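Local coordinates for ruler protein (Pseudomonas aeruginosa, PDB 5CUK), which probably senses the length of the growing type III secretion needle as a molecular ruler, this chain being its C-terminal substrate-specificity (SS) domain, at residues Leu14-Leu18 and Glu79-Leu84; Gly46-Val50 and Glu62-Ser66. One frame throughout, in Å; residues are numbered along the deposited sequence.

Overall arrangement
The two contacts lie in the two layers of a small alpha/beta domain, helices packed on a four-stranded sheet. Interaction 1 lies in the helical layer, joining helices 11-29 and 77-87 through leucines, mostly buried, with L18 and E79 partly exposed and R83 exposed at the margin. Interaction 2, the more buried contact, lies within the sheet, pairing strands 46-54 and 59-65 of a hairpin, the two central strands of four, through backbone hydrogen bonds. Their centres are about 13 Å apart, and residues 46-66 fall inside the chain loop that interaction 1 closes. The two meet where L17 CD1 packs against V50 CG2 at 4.0 Å, so the helix contact rests partly on the apolar face of the hairpin.

Interaction 1. Residues Leu14-Leu18 and Glu79-Leu84; sequences LARLL and ELLERL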
# COMPACT_ATOMS: atom_id res chain seq x y z
N LEU A 14 -4.05 5.64 -7.73
CA LEU A 14 -2.67 5.17 -7.72
C LEU A 14 -1.76 6.21 -7.10
O LEU A 14 -1.03 5.92 -6.16
CB LEU A 14 -2.19 4.85 -9.13
CG LEU A 14 -0.74 4.41 -9.25
CD1 LEU A 14 -0.54 3.21 -8.38
CD2 LEU A 14 -0.41 4.08 -10.70
N ALA A 15 -1.84 7.43 -7.61
CA ALA A 15 -1.02 8.51 -7.10
C ALA A 15 -1.14 8.67 -5.57
O ALA A 15 -0.13 8.70 -4.87
CB ALA A 15 -1.36 9.82 -7.80
N ARG A 16 -2.35 8.74 -5.04
CA ARG A 16 -2.53 9.05 -3.63
C ARG A 16 -2.05 7.86 -2.80
O ARG A 16 -1.38 8.02 -1.79
CB ARG A 16 -3.98 9.40 -3.32
CG ARG A 16 -4.28 9.63 -1.82
CD ARG A 16 -3.89 11.02 -1.28
NE ARG A 16 -3.74 11.01 0.19
CZ ARG A 16 -2.56 10.97 0.83
NH1 ARG A 16 -1.43 10.98 0.14
NH2 ARG A 16 -2.50 10.93 2.16
N LEU A 17 -2.36 6.67 -3.30
CA LEU A 17 -1.94 5.45 -2.67
C LEU A 17 -0.41 5.35 -2.55
O LEU A 17 0.12 5.04 -1.47
CB LEU A 17 -2.50 4.26 -3.44
CG LEU A 17 -2.43 2.91 -2.76
CD1 LEU A 17 -2.69 3.04 -1.27
CD2 LEU A 17 -3.44 2.03 -3.38
N LEU A 18 0.28 5.63 -3.65
CA LEU A 18 1.74 5.55 -3.68
C LEU A 18 2.33 6.54 -2.70
O LEU A 18 3.19 6.19 -1.91
CB LEU A 18 2.28 5.80 -5.09
CG LEU A 18 2.04 4.70 -6.15
CD1 LEU A 18 2.78 5.00 -7.44
CD2 LEU A 18 2.50 3.31 -5.65
N GLU A 79 0.16 -4.17 -11.43
CA GLU A 79 0.64 -2.79 -11.55
C GLU A 79 1.01 -2.21 -10.18
O GLU A 79 1.93 -1.41 -10.03
CB GLU A 79 -0.43 -1.88 -12.21
CG GLU A 79 -0.11 -0.37 -12.12
CD GLU A 79 -1.32 0.57 -12.39
OE1 GLU A 79 -1.09 1.69 -12.88
OE2 GLU A 79 -2.50 0.20 -12.12
N LEU A 80 0.24 -2.59 -9.17
CA LEU A 80 0.44 -1.97 -7.88
C LEU A 80 1.77 -2.48 -7.25
O LEU A 80 2.63 -1.67 -6.89
CB LEU A 80 -0.76 -2.24 -6.97
CG LEU A 80 -0.67 -1.34 -5.75
CD1 LEU A 80 -0.50 0.11 -6.19
CD2 LEU A 80 -1.89 -1.52 -4.86
N LEU A 81 1.95 -3.81 -7.16
CA LEU A 81 3.20 -4.42 -6.73
C LEU A 81 4.41 -3.74 -7.36
O LEU A 81 5.40 -3.37 -6.71
CB LEU A 81 3.20 -5.90 -7.09
CG LEU A 81 4.50 -6.66 -6.76
CD1 LEU A 81 4.87 -6.46 -5.32
CD2 LEU A 81 4.39 -8.16 -7.04
N GLU A 82 4.31 -3.55 -8.66
CA GLU A 82 5.43 -3.16 -9.47
C GLU A 82 5.85 -1.73 -9.21
O GLU A 82 7.04 -1.43 -9.21
CB GLU A 82 5.08 -3.36 -10.93
CG GLU A 82 5.88 -2.54 -11.90
CD GLU A 82 5.45 -2.82 -13.33
OE1 GLU A 82 4.30 -3.29 -13.52
OE2 GLU A 82 6.27 -2.57 -14.25
N ARG A 83 4.88 -0.86 -8.98
CA ARG A 83 5.17 0.52 -8.62
C ARG A 83 5.60 0.66 -7.17
O ARG A 83 6.34 1.56 -6.83
CB ARG A 83 3.93 1.39 -8.85
CG ARG A 83 3.37 1.30 -10.27
CD ARG A 83 4.38 1.92 -11.23
NE ARG A 83 4.70 3.30 -10.86
CZ ARG A 83 4.16 4.36 -11.47
NH1 ARG A 83 3.31 4.15 -12.47
NH2 ARG A 83 4.49 5.60 -11.10
N LEU A 84 5.06 -0.16 -6.31
CA LEU A 84 5.47 -0.10 -4.92
C LEU A 84 6.93 -0.59 -4.85
O LEU A 84 7.74 0.04 -4.21
CB LEU A 84 4.54 -0.92 -4.04
CG LEU A 84 3.13 -0.33 -3.96
CD1 LEU A 84 2.17 -1.34 -3.40
CD2 LEU A 84 3.17 0.91 -3.10
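Helical segments 14-18 and 79-84 run in roughly the same direction, their axes crossing at -45° with a closest approach of 11.3 Å, a wide spacing bridged by leucine side chains. L14 and L80 run antiparallel past one another, with L14 CD1 3.8 Å from L80 CD1. The other methyl of L80, CD2, lies 4.1 Å from L17 CD2, with the L17 side chain nearly perpendicular to that of L80; L80 is thus forked between successive leucines of the first helix. L14 and L17 both point toward the second helix, and CG anti to the backbone N in each (chi1 177° and -166°) brings L14 CD1 and L17 CD2 up against those two methyls. Here helices 11-29 and 77-87 pack beside one another over the four-stranded sheet of the SS domain, which belongs to the FliK hook-length control family; L80 and L84 also touch L95 of strand 93-99. One turn further on, L18 CD2 meets L84 CD2 at 3.6 Å. The bent chain of R83 forms the more open margin: L18 CD1 lies over one face of its guanidinium, 4.1 Å from R83 NH2, and both L18 methyls touch R83 CB. At the N-terminal end, E79 reaches out in an extended chain to put OE1 3.3 Å from L14 CD2, while its OE2 accepts a weak hydrogen bond from the backbone N of L9.

Interaction 2. Residues Gly46-Val50 and Glu62-Ser66; sequences GAVEV and EISAS
E49 and S64 form an antiparallel hydrogen-bonded pair in which each gives its N-H to the other's carbonyl. E49 N donates to S64 O at 2.8 Å (N-H...O angle 158°); the return bond, S64 N to E49 O, is 2.9 Å. The same oxygens receive CA-H...O contacts, from V48 CA to S64 O at 3.3 Å and from I63 CA to E49 O. Toward the start of strand 46-54 a water replaces the direct ladder, donating to A47 O and accepting from S66 N. S66, the N-cap residue of helix 67-75, has its OG hydrogen-bonded to S69 OG. Backbone hydrogen bonds between V48 and V40, and of I63 with T96 and N98, tie this beta hairpin to both outer strands; E62 pairs with Q51. On one face, V48 spreads its methyls over the second strand, CG2 meeting A65 CB at 3.5 Å and CG1 meeting I63 CG2 at 3.8 Å; V50 and I63 run alongside each other, V50 CG2 4.2 Å from I63 CD1. Helices 11-29 and 67-75 cover this face. The other face is more polar: E49 CB and S64 CB touch at 3.9 Å, and S64 OG has a weak hydrogen bond with N98 ND2. E49 starts with CG anti to the backbone N (chi1 -169°), and a bend at chi2 (73°) turns its carboxylate from S64 to a salt bridge with R37. Backbone pairing thus satisfies E49 and S64, and the water A47 O and S66 N; side chains divide into an apolar face packed against helices and a polar face bonded to the flanking strands.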
# COMPACT_ATOMS: atom_id res chain seq x y z
N GLY A 46 -12.50 5.36 -2.05
CA GLY A 46 -13.01 5.51 -0.69
C GLY A 46 -11.95 5.43 0.40
O GLY A 46 -10.76 5.66 0.15
N ALA A 47 -12.38 5.12 1.62
CA ALA A 47 -11.44 4.99 2.73
C ALA A 47 -10.73 3.64 2.72
O ALA A 47 -11.35 2.58 2.67
CB ALA A 47 -12.12 5.21 4.05
N VAL A 48 -9.42 3.73 2.80
CA VAL A 48 -8.52 2.62 2.67
C VAL A 48 -7.51 2.68 3.88
O VAL A 48 -7.11 3.77 4.30
CB VAL A 48 -7.84 2.75 1.29
CG1 VAL A 48 -6.37 2.64 1.36
CG2 VAL A 48 -8.43 1.79 0.32
N GLU A 49 -7.16 1.54 4.46
CA GLU A 49 -6.11 1.50 5.47
C GLU A 49 -4.82 1.00 4.87
O GLU A 49 -4.82 -0.04 4.21
CB GLU A 49 -6.53 0.60 6.64
CG GLU A 49 -5.61 0.73 7.85
CD GLU A 49 -5.81 2.06 8.62
OE1 GLU A 49 -6.84 2.75 8.40
OE2 GLU A 49 -4.91 2.40 9.42
N VAL A 50 -3.72 1.72 5.09
CA VAL A 50 -2.41 1.25 4.66
C VAL A 50 -1.61 0.78 5.87
O VAL A 50 -1.46 1.50 6.81
CB VAL A 50 -1.63 2.35 3.95
CG1 VAL A 50 -0.27 1.84 3.53
CG2 VAL A 50 -2.40 2.83 2.75
N GLU A 62 0.18 -4.02 3.31
CA GLU A 62 -1.19 -4.50 3.25
C GLU A 62 -2.18 -3.34 3.12
O GLU A 62 -2.11 -2.36 3.86
CB GLU A 62 -1.50 -5.34 4.48
CG GLU A 62 -2.89 -5.92 4.51
CD GLU A 62 -3.18 -6.50 5.87
OE1 GLU A 62 -3.02 -7.73 6.04
OE2 GLU A 62 -3.54 -5.72 6.78
N ILE A 63 -3.06 -3.44 2.13
CA ILE A 63 -4.10 -2.46 1.91
C ILE A 63 -5.44 -3.08 2.27
O ILE A 63 -5.78 -4.18 1.83
CB ILE A 63 -4.18 -1.98 0.44
CG1 ILE A 63 -2.79 -1.74 -0.16
CG2 ILE A 63 -5.05 -0.77 0.36
CD1 ILE A 63 -1.94 -0.75 0.63
N SER A 64 -6.20 -2.37 3.09
CA SER A 64 -7.49 -2.81 3.55
C SER A 64 -8.50 -1.84 2.98
O SER A 64 -8.30 -0.61 3.04
CB SER A 64 -7.56 -2.86 5.08
OG SER A 64 -6.51 -3.67 5.57
N ALA A 65 -9.58 -2.39 2.42
CA ALA A 65 -10.56 -1.58 1.71
C ALA A 65 -11.95 -2.23 1.68
O ALA A 65 -12.10 -3.40 2.01
CB ALA A 65 -10.09 -1.33 0.29
N SER A 66 -12.93 -1.47 1.21
CA SER A 66 -14.27 -1.99 0.99
C SER A 66 -14.20 -3.12 -0.05
O SER A 66 -13.18 -3.28 -0.76
CB SER A 66 -15.20 -0.87 0.54
OG SER A 66 -14.96 -0.54 -0.81
O HOH W 1 -12.74 1.09 0.72